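Local coordinates for protein isocitrate dehydrogenase [NAD] subunit 2, mitochondrial (Saccharomyces cerevisiae, PDB 3BLX) that catalyses, as one of two subunit types of an allosteric mitochondrial octamer, the NAD-dependent oxidative decarboxylation of isocitrate in the citric acid cycle, and also binds RNA, at residues B[37-40]-B[41-45]; B[135-139]-B[140-144]; B[160-163]-B[164-168]. All coordinates share one frame; numbering follows the deposited sequence.

Contact 1 of 3, residues B[37-40]-B[41-45]; sequences SKSV and KKIFS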
loop_
_atom_site.group_PDB
_atom_site.type_symbol
_atom_site.label_atom_id
_atom_site.label_comp_id
_atom_site.label_asym_id
_atom_site.label_seq_id
_atom_site.Cartn_x
_atom_site.Cartn_y
_atom_site.Cartn_z
ATOM N N SER B 37 23.483 14.430 48.619
ATOM C CA SER B 37 24.662 13.737 49.122
ATOM C C SER B 37 25.324 14.587 50.186
ATOM O O SER B 37 25.867 14.074 51.162
ATOM C CB SER B 37 25.652 13.467 47.990
ATOM O OG SER B 37 25.063 12.682 46.967
ATOM N N LYS B 38 25.277 15.903 49.986
ATOM C CA LYS B 38 25.912 16.840 50.907
ATOM C C LYS B 38 25.270 16.653 52.258
ATOM O O LYS B 38 25.957 16.572 53.264
ATOM C CB LYS B 38 25.732 18.281 50.425
ATOM C CG LYS B 38 26.597 19.327 51.125
ATOM C CD LYS B 38 26.728 20.555 50.238
ATOM C CE LYS B 38 27.602 21.601 50.871
ATOM N NZ LYS B 38 26.848 22.650 51.587
ATOM N N SER B 39 23.943 16.564 52.256
ATOM C CA SER B 39 23.174 16.380 53.477
ATOM C C SER B 39 23.484 15.075 54.197
ATOM O O SER B 39 23.355 14.989 55.414
ATOM C CB SER B 39 21.687 16.415 53.176
ATOM O OG SER B 39 21.000 15.797 54.237
ATOM N N VAL B 40 23.875 14.050 53.453
ATOM C CA VAL B 40 24.155 12.773 54.087
ATOM C C VAL B 40 25.494 12.821 54.796
ATOM O O VAL B 40 25.661 12.223 55.842
ATOM C CB VAL B 40 24.150 11.612 53.091
ATOM C CG1 VAL B 40 24.625 10.324 53.775
ATOM C CG2 VAL B 40 22.764 11.446 52.494
ATOM N N LYS B 41 26.441 13.547 54.220
ATOM C CA LYS B 41 27.771 13.671 54.794
ATOM C C LYS B 41 27.752 14.513 56.084
ATOM O O LYS B 41 28.435 14.192 57.061
ATOM C CB LYS B 41 28.730 14.266 53.754
ATOM C CG LYS B 41 28.934 13.393 52.520
ATOM C CD LYS B 41 29.734 14.108 51.426
ATOM C CE LYS B 41 30.154 13.126 50.337
ATOM N NZ LYS B 41 31.277 13.604 49.496
ATOM N N LYS B 42 26.949 15.576 56.083
ATOM C CA LYS B 42 26.814 16.468 57.237
ATOM C C LYS B 42 26.132 15.802 58.438
ATOM O O LYS B 42 26.315 16.220 59.583
ATOM C CB LYS B 42 26.040 17.737 56.853
ATOM C CG LYS B 42 26.784 18.692 55.917
ATOM C CD LYS B 42 26.028 20.019 55.725
ATOM C CE LYS B 42 26.802 20.973 54.826
ATOM N NZ LYS B 42 26.095 22.274 54.672
ATOM N N ILE B 43 25.328 14.779 58.164
ATOM C CA ILE B 43 24.627 14.040 59.206
ATOM C C ILE B 43 25.446 12.827 59.624
ATOM O O ILE B 43 25.249 12.274 60.697
ATOM C CB ILE B 43 23.243 13.594 58.722
ATOM C CG1 ILE B 43 22.402 14.811 58.348
ATOM C CG2 ILE B 43 22.520 12.807 59.769
ATOM C CD1 ILE B 43 20.937 14.488 58.131
ATOM N N PHE B 44 26.379 12.418 58.775
ATOM C CA PHE B 44 27.245 11.291 59.093
ATOM C C PHE B 44 28.449 11.790 59.886
ATOM O O PHE B 44 28.979 11.083 60.750
ATOM C CB PHE B 44 27.678 10.545 57.816
ATOM C CG PHE B 44 26.871 9.288 57.529
ATOM C CD1 PHE B 44 25.487 9.289 57.619
ATOM C CD2 PHE B 44 27.501 8.113 57.152
ATOM C CE1 PHE B 44 24.756 8.145 57.357
ATOM C CE2 PHE B 44 26.765 6.970 56.888
ATOM C CZ PHE B 44 25.395 6.992 56.996
ATOM N N SER B 45 28.868 13.019 59.594
ATOM C CA SER B 45 29.938 13.663 60.352
ATOM C C SER B 45 29.407 14.108 61.717
ATOM O O SER B 45 30.030 13.849 62.749
ATOM C CB SER B 45 30.517 14.857 59.580
ATOM O OG SER B 45 31.736 15.312 60.154
#
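Lys38 O is gripped by two backbone amides of the next turn. Lys42 N reaches it at 3.2 Å with an N-H...O angle of 158°, the regular alpha-helical bond, while Lys41 N adds a weak one. Lys41 N makes its better bond one residue earlier, to Ser37 O at 3.2 Å. The amides of Ile43 and Phe44 bond only weakly: Ile43 N to Ser39 O and Val40 O, Phe44 N to Val40 O. These turns belong to helix 33-45, the connection in a beta-alpha-beta unit between strands 22-23 and 51-52, and its residues are sorted by side. On the buried side, Val40 and Phe44 lie next to each other and point the same way. Val40 CG1, carried anti to the backbone N (chi1 173°), sits over one face of the Phe44 ring toward its rim, 4.1 Å from Phe44 CD1. This branched and aromatic pair packs on Leu299, Ser302 and Leu306 of helix 296-309. Ile43 lies against the Ser39 carbonyl and meets Val350 of helix 343-352 and Ile318 of helix 312-326 with its apolar surface; Ser39, a small buried residue, touches Thr347 of helix 343-352. Lys41 runs its extended aliphatic chain past the Ser37 carbonyl, delivers NZ to Glu28 in a salt bridge and makes a cation-pi contact with the Phe26 ring. Lys38 NZ and Lys42 NZ, both donors of like charge, are modelled 3.2 Å apart; both residues are exposed and touch a crystal neighbour, so their placement is doubtful.

Contact 2 of 3, residues B[135-139]-B[140-144]; sequences RENTE and GEYSG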
loop_
_atom_site.group_PDB
_atom_site.type_symbol
_atom_site.label_atom_id
_atom_site.label_comp_id
_atom_site.label_asym_id
_atom_site.label_seq_id
_atom_site.Cartn_x
_atom_site.Cartn_y
_atom_site.Cartn_z
ATOM N N ARG B 135 13.119 -8.762 45.521
ATOM C CA ARG B 135 12.877 -9.227 44.173
ATOM C C ARG B 135 14.172 -9.649 43.480
ATOM O O ARG B 135 15.225 -9.094 43.753
ATOM C CB ARG B 135 12.117 -8.171 43.385
ATOM C CG ARG B 135 12.982 -7.235 42.611
ATOM C CD ARG B 135 12.358 -6.985 41.214
ATOM N NE ARG B 135 12.991 -5.878 40.493
ATOM C CZ ARG B 135 12.924 -4.598 40.865
ATOM N NH1 ARG B 135 12.248 -4.231 41.953
ATOM N NH2 ARG B 135 13.542 -3.669 40.152
ATOM N N GLU B 136 14.089 -10.659 42.606
ATOM C CA GLU B 136 15.242 -11.108 41.822
ATOM C C GLU B 136 15.636 -10.042 40.767
ATOM O O GLU B 136 14.777 -9.367 40.213
ATOM C CB GLU B 136 14.896 -12.443 41.161
ATOM C CG GLU B 136 16.054 -13.432 41.036
ATOM C CD GLU B 136 17.024 -13.104 39.907
ATOM O OE1 GLU B 136 16.619 -12.426 38.939
ATOM O OE2 GLU B 136 18.197 -13.533 39.987
ATOM N N ASN B 137 16.927 -9.871 40.510
ATOM C CA ASN B 137 17.384 -8.828 39.589
ATOM C C ASN B 137 18.144 -9.303 38.337
ATOM O O ASN B 137 18.304 -8.546 37.377
ATOM C CB ASN B 137 18.254 -7.819 40.335
ATOM C CG ASN B 137 17.555 -6.500 40.567
ATOM O OD1 ASN B 137 16.457 -6.250 40.058
ATOM N ND2 ASN B 137 18.199 -5.636 41.337
ATOM N N THR B 138 18.607 -10.548 38.371
ATOM C CA THR B 138 19.429 -11.144 37.329
ATOM C C THR B 138 18.662 -11.414 36.027
ATOM O O THR B 138 18.905 -10.805 34.985
ATOM C CB THR B 138 20.016 -12.491 37.826
ATOM O OG1 THR B 138 21.062 -12.239 38.773
ATOM C CG2 THR B 138 20.571 -13.340 36.674
ATOM N N GLU B 139 17.734 -12.353 36.094
ATOM C CA GLU B 139 17.089 -12.862 34.899
ATOM C C GLU B 139 15.719 -12.227 34.670
ATOM O O GLU B 139 15.507 -11.070 34.991
ATOM C CB GLU B 139 16.965 -14.378 35.007
ATOM C CG GLU B 139 16.215 -14.813 36.221
ATOM C CD GLU B 139 16.630 -16.183 36.702
ATOM O OE1 GLU B 139 17.615 -16.716 36.164
ATOM O OE2 GLU B 139 15.975 -16.716 37.629
ATOM N N GLY B 140 14.788 -12.985 34.108
ATOM C CA GLY B 140 13.469 -12.462 33.847
ATOM C C GLY B 140 13.465 -11.576 32.621
ATOM O O GLY B 140 14.162 -11.842 31.649
ATOM N N GLU B 141 12.668 -10.521 32.669
ATOM C CA GLU B 141 12.586 -9.585 31.566
ATOM C C GLU B 141 13.812 -8.688 31.442
ATOM O O GLU B 141 13.947 -7.962 30.472
ATOM C CB GLU B 141 11.324 -8.736 31.703
ATOM C CG GLU B 141 11.149 -8.100 33.086
ATOM C CD GLU B 141 9.740 -7.573 33.315
ATOM O OE1 GLU B 141 8.844 -7.896 32.496
ATOM O OE2 GLU B 141 9.530 -6.845 34.313
ATOM N N TYR B 142 14.708 -8.740 32.421
ATOM C CA TYR B 142 15.972 -8.001 32.343
ATOM C C TYR B 142 16.947 -8.646 31.353
ATOM O O TYR B 142 17.569 -7.946 30.554
ATOM C CB TYR B 142 16.619 -7.842 33.730
ATOM C CG TYR B 142 15.901 -6.845 34.619
ATOM C CD1 TYR B 142 14.637 -6.347 34.261
ATOM C CD2 TYR B 142 16.465 -6.420 35.826
ATOM C CE1 TYR B 142 13.959 -5.445 35.069
ATOM C CE2 TYR B 142 15.792 -5.516 36.649
ATOM C CZ TYR B 142 14.538 -5.032 36.265
ATOM O OH TYR B 142 13.870 -4.138 37.074
ATOM N N SER B 143 17.067 -9.976 31.413
ATOM C CA SER B 143 17.850 -10.739 30.438
ATOM C C SER B 143 16.979 -11.237 29.244
ATOM O O SER B 143 17.312 -12.197 28.555
ATOM C CB SER B 143 18.626 -11.890 31.118
ATOM O OG SER B 143 17.780 -12.911 31.626
ATOM N N GLY B 144 15.877 -10.543 28.987
ATOM C CA GLY B 144 14.918 -10.960 27.983
ATOM C C GLY B 144 15.244 -10.607 26.530
ATOM O O GLY B 144 15.956 -9.637 26.238
#
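Tyr142 turns back over the segment before it and touches three of its residues before its hydroxyl reaches Arg135. CB lies 3.6 Å from Glu139 O and also near Thr138 O; CG, anti to the carbonyl carbon (chi1 -73°), carries the ring back along Asn137. There CD2 is 3.2 Å from Asn137 O, and CE2 is 3.5 Å from Asn137 OD1. The Asn137 amide is inclined 29° to the ring plane, so the two flat groups are neither stacked nor perpendicular. At the far end, Arg135 NH2 donates to Tyr142 OH at 3.1 Å, with an N-H...O angle of 142°; the hydroxyl lies somewhat out of the guanidinium plane, and the guanidinium stands perpendicular to the ring. Arginine suits this place because its long, multiply donating head can meet the phenol and still make a long, weak ion pair with Asp248, which also makes a weak hydrogen bond to Tyr142 OH. The chain comes back through a type II' beta turn from Glu139 to Tyr142, with Gly140 at its second position, where a residue without CB easily adopts the positive phi. Before the turn, Glu136 OE1 holds the loop by accepting from Glu139 N at 3.1 Å, on its syn side, and weakly from Thr138 N. By similarity, Arg135 binds substrate, Asp248 a magnesium ion and Tyr142 is critical for catalysis, so this corner, where the chain passes from strand 130-136 into 140-148, is probably part of the active site of the isocitrate and isopropylmalate dehydrogenase family.

Contact 3 of 3, residues B[160-163]-B[164-168]; sequences ITRD and ASERV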
loop_
_atom_site.group_PDB
_atom_site.type_symbol
_atom_site.label_atom_id
_atom_site.label_comp_id
_atom_site.label_asym_id
_atom_site.label_seq_id
_atom_site.Cartn_x
_atom_site.Cartn_y
_atom_site.Cartn_z
ATOM N N ILE B 160 14.059 -18.196 33.441
ATOM C CA ILE B 160 14.173 -18.302 34.901
ATOM C C ILE B 160 14.978 -19.559 35.281
ATOM O O ILE B 160 14.759 -20.618 34.718
ATOM C CB ILE B 160 12.782 -18.244 35.606
ATOM C CG1 ILE B 160 12.919 -17.799 37.047
ATOM C CG2 ILE B 160 12.104 -19.576 35.608
ATOM C CD1 ILE B 160 11.650 -18.009 37.844
ATOM N N THR B 161 15.927 -19.442 36.204
ATOM C CA THR B 161 16.764 -20.594 36.578
ATOM C C THR B 161 16.665 -20.924 38.053
ATOM O O THR B 161 16.449 -20.037 38.870
ATOM C CB THR B 161 18.275 -20.405 36.251
ATOM O OG1 THR B 161 18.833 -19.362 37.063
ATOM C CG2 THR B 161 18.507 -20.104 34.775
ATOM N N ARG B 162 16.835 -22.208 38.372
ATOM C CA ARG B 162 16.887 -22.691 39.748
ATOM C C ARG B 162 17.986 -21.958 40.527
ATOM O O ARG B 162 17.731 -21.450 41.612
ATOM C CB ARG B 162 17.086 -24.216 39.776
ATOM C CG ARG B 162 17.864 -24.732 40.976
ATOM C CD ARG B 162 17.707 -26.236 41.160
ATOM N NE ARG B 162 16.522 -26.593 41.943
ATOM C CZ ARG B 162 15.312 -26.783 41.419
ATOM N NH1 ARG B 162 15.128 -26.638 40.109
ATOM N NH2 ARG B 162 14.284 -27.109 42.198
ATOM N N ASP B 163 19.186 -21.852 39.959
ATOM C CA ASP B 163 20.300 -21.192 40.654
ATOM C C ASP B 163 19.969 -19.768 41.105
ATOM O O ASP B 163 20.131 -19.427 42.267
ATOM C CB ASP B 163 21.565 -21.185 39.792
ATOM C CG ASP B 163 22.222 -22.560 39.677
ATOM O OD1 ASP B 163 21.790 -23.499 40.390
ATOM O OD2 ASP B 163 23.177 -22.693 38.870
ATOM N N ALA B 164 19.513 -18.934 40.189
ATOM C CA ALA B 164 19.290 -17.537 40.516
ATOM C C ALA B 164 18.173 -17.396 41.527
ATOM O O ALA B 164 18.171 -16.456 42.321
ATOM C CB ALA B 164 18.970 -16.734 39.263
ATOM N N SER B 165 17.221 -18.324 41.473
ATOM C CA SER B 165 16.085 -18.336 42.388
ATOM C C SER B 165 16.479 -18.787 43.818
ATOM O O SER B 165 16.043 -18.198 44.797
ATOM C CB SER B 165 14.972 -19.236 41.831
ATOM O OG SER B 165 14.343 -18.629 40.728
ATOM N N GLU B 166 17.286 -19.843 43.919
ATOM C CA GLU B 166 17.804 -20.332 45.188
ATOM C C GLU B 166 18.933 -19.424 45.554
ATOM O O GLU B 166 20.098 -19.791 45.443
ATOM C CB GLU B 166 18.327 -21.761 45.026
ATOM C CG GLU B 166 19.147 -22.313 46.196
ATOM C CD GLU B 166 20.015 -23.528 45.810
ATOM O OE1 GLU B 166 19.776 -24.145 44.734
ATOM O OE2 GLU B 166 20.938 -23.860 46.599
ATOM N N ARG B 167 18.597 -18.221 45.969
ATOM C CA ARG B 167 19.610 -17.201 46.135
ATOM C C ARG B 167 18.968 -15.903 46.515
ATOM O O ARG B 167 19.390 -15.290 47.487
ATOM C CB ARG B 167 20.424 -17.016 44.874
ATOM C CG ARG B 167 21.708 -16.255 45.121
ATOM C CD ARG B 167 22.809 -16.621 44.145
ATOM N NE ARG B 167 22.500 -16.118 42.817
ATOM C CZ ARG B 167 22.998 -16.625 41.698
ATOM N NH1 ARG B 167 23.837 -17.654 41.763
ATOM N NH2 ARG B 167 22.652 -16.104 40.520
ATOM N N VAL B 168 17.964 -15.465 45.755
ATOM C CA VAL B 168 17.025 -14.476 46.291
ATOM C C VAL B 168 16.178 -15.106 47.362
ATOM O O VAL B 168 15.730 -14.413 48.252
ATOM C CB VAL B 168 15.984 -13.909 45.281
ATOM C CG1 VAL B 168 16.366 -12.539 44.825
ATOM C CG2 VAL B 168 15.706 -14.868 44.148
#
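At Thr161 the extended chain gives way to a helix, and Ser165 N bonds back to Thr161 O at 3.2 Å, followed by Glu166 N to Arg162 O at 2.8 Å, the latter nearly straight at 168°. Thr161 is the N-cap: its OG1, set between the backbone N and the carbonyl carbon (chi1 66°), accepts from Ala164 N at 3.2 Å and so occupies an amide of the first turn. Threonine serves both states of the chain here, since its beta branch suits a strand and its hydroxyl suits a cap; OG1 is also hydrogen-bonded to Glu139. Ser165 grips the same residue twice. Besides the backbone bond, its OG donates to Thr161 O at 3.1 Å, and the two donors approach from opposite faces of the carbonyl plane. Ala164, small and buried, lies beside the cap, with CB 3.4 Å from Thr161 OG1, and packs on Glu136 and Glu139. Glu166 is the centre of an inverse gamma turn and forms a salt bridge with Arg170; Arg167 bends back (chi3 70°), and Asp163 O lies over one face of its guanidinium. Helix 162-178 rests here on strand 130-136 through Ala164 and Val168, and on helix 195-208 through Ser165 and Glu166; Ile160 and Thr161 extend their sheet antiparallel into a strand of a neighbouring chain, isocitrate dehydrogenase subunit 1.

Along the chain the three contacts come in series, and contact 1 stands apart. Its centre is about 33 Å from that of contact 2 and about 37 Å from that of contact 3, across the centre of the chain, on a helix remote from the annotated sites. Contacts 2 and 3 have centres about 11 Å apart and touch, chiefly through the Glu139 carboxylate. They mark the start and finish of the two-stranded antiparallel sheet of 140-148 and 153-161: the chain leaves the large mixed sheet at contact 2 and enters helix 162-178 at contact 3. This places a substrate-binding corner, assigned by similarity, beside a strand whose pairing carries the sheet on into a neighbouring subunit 1 chain.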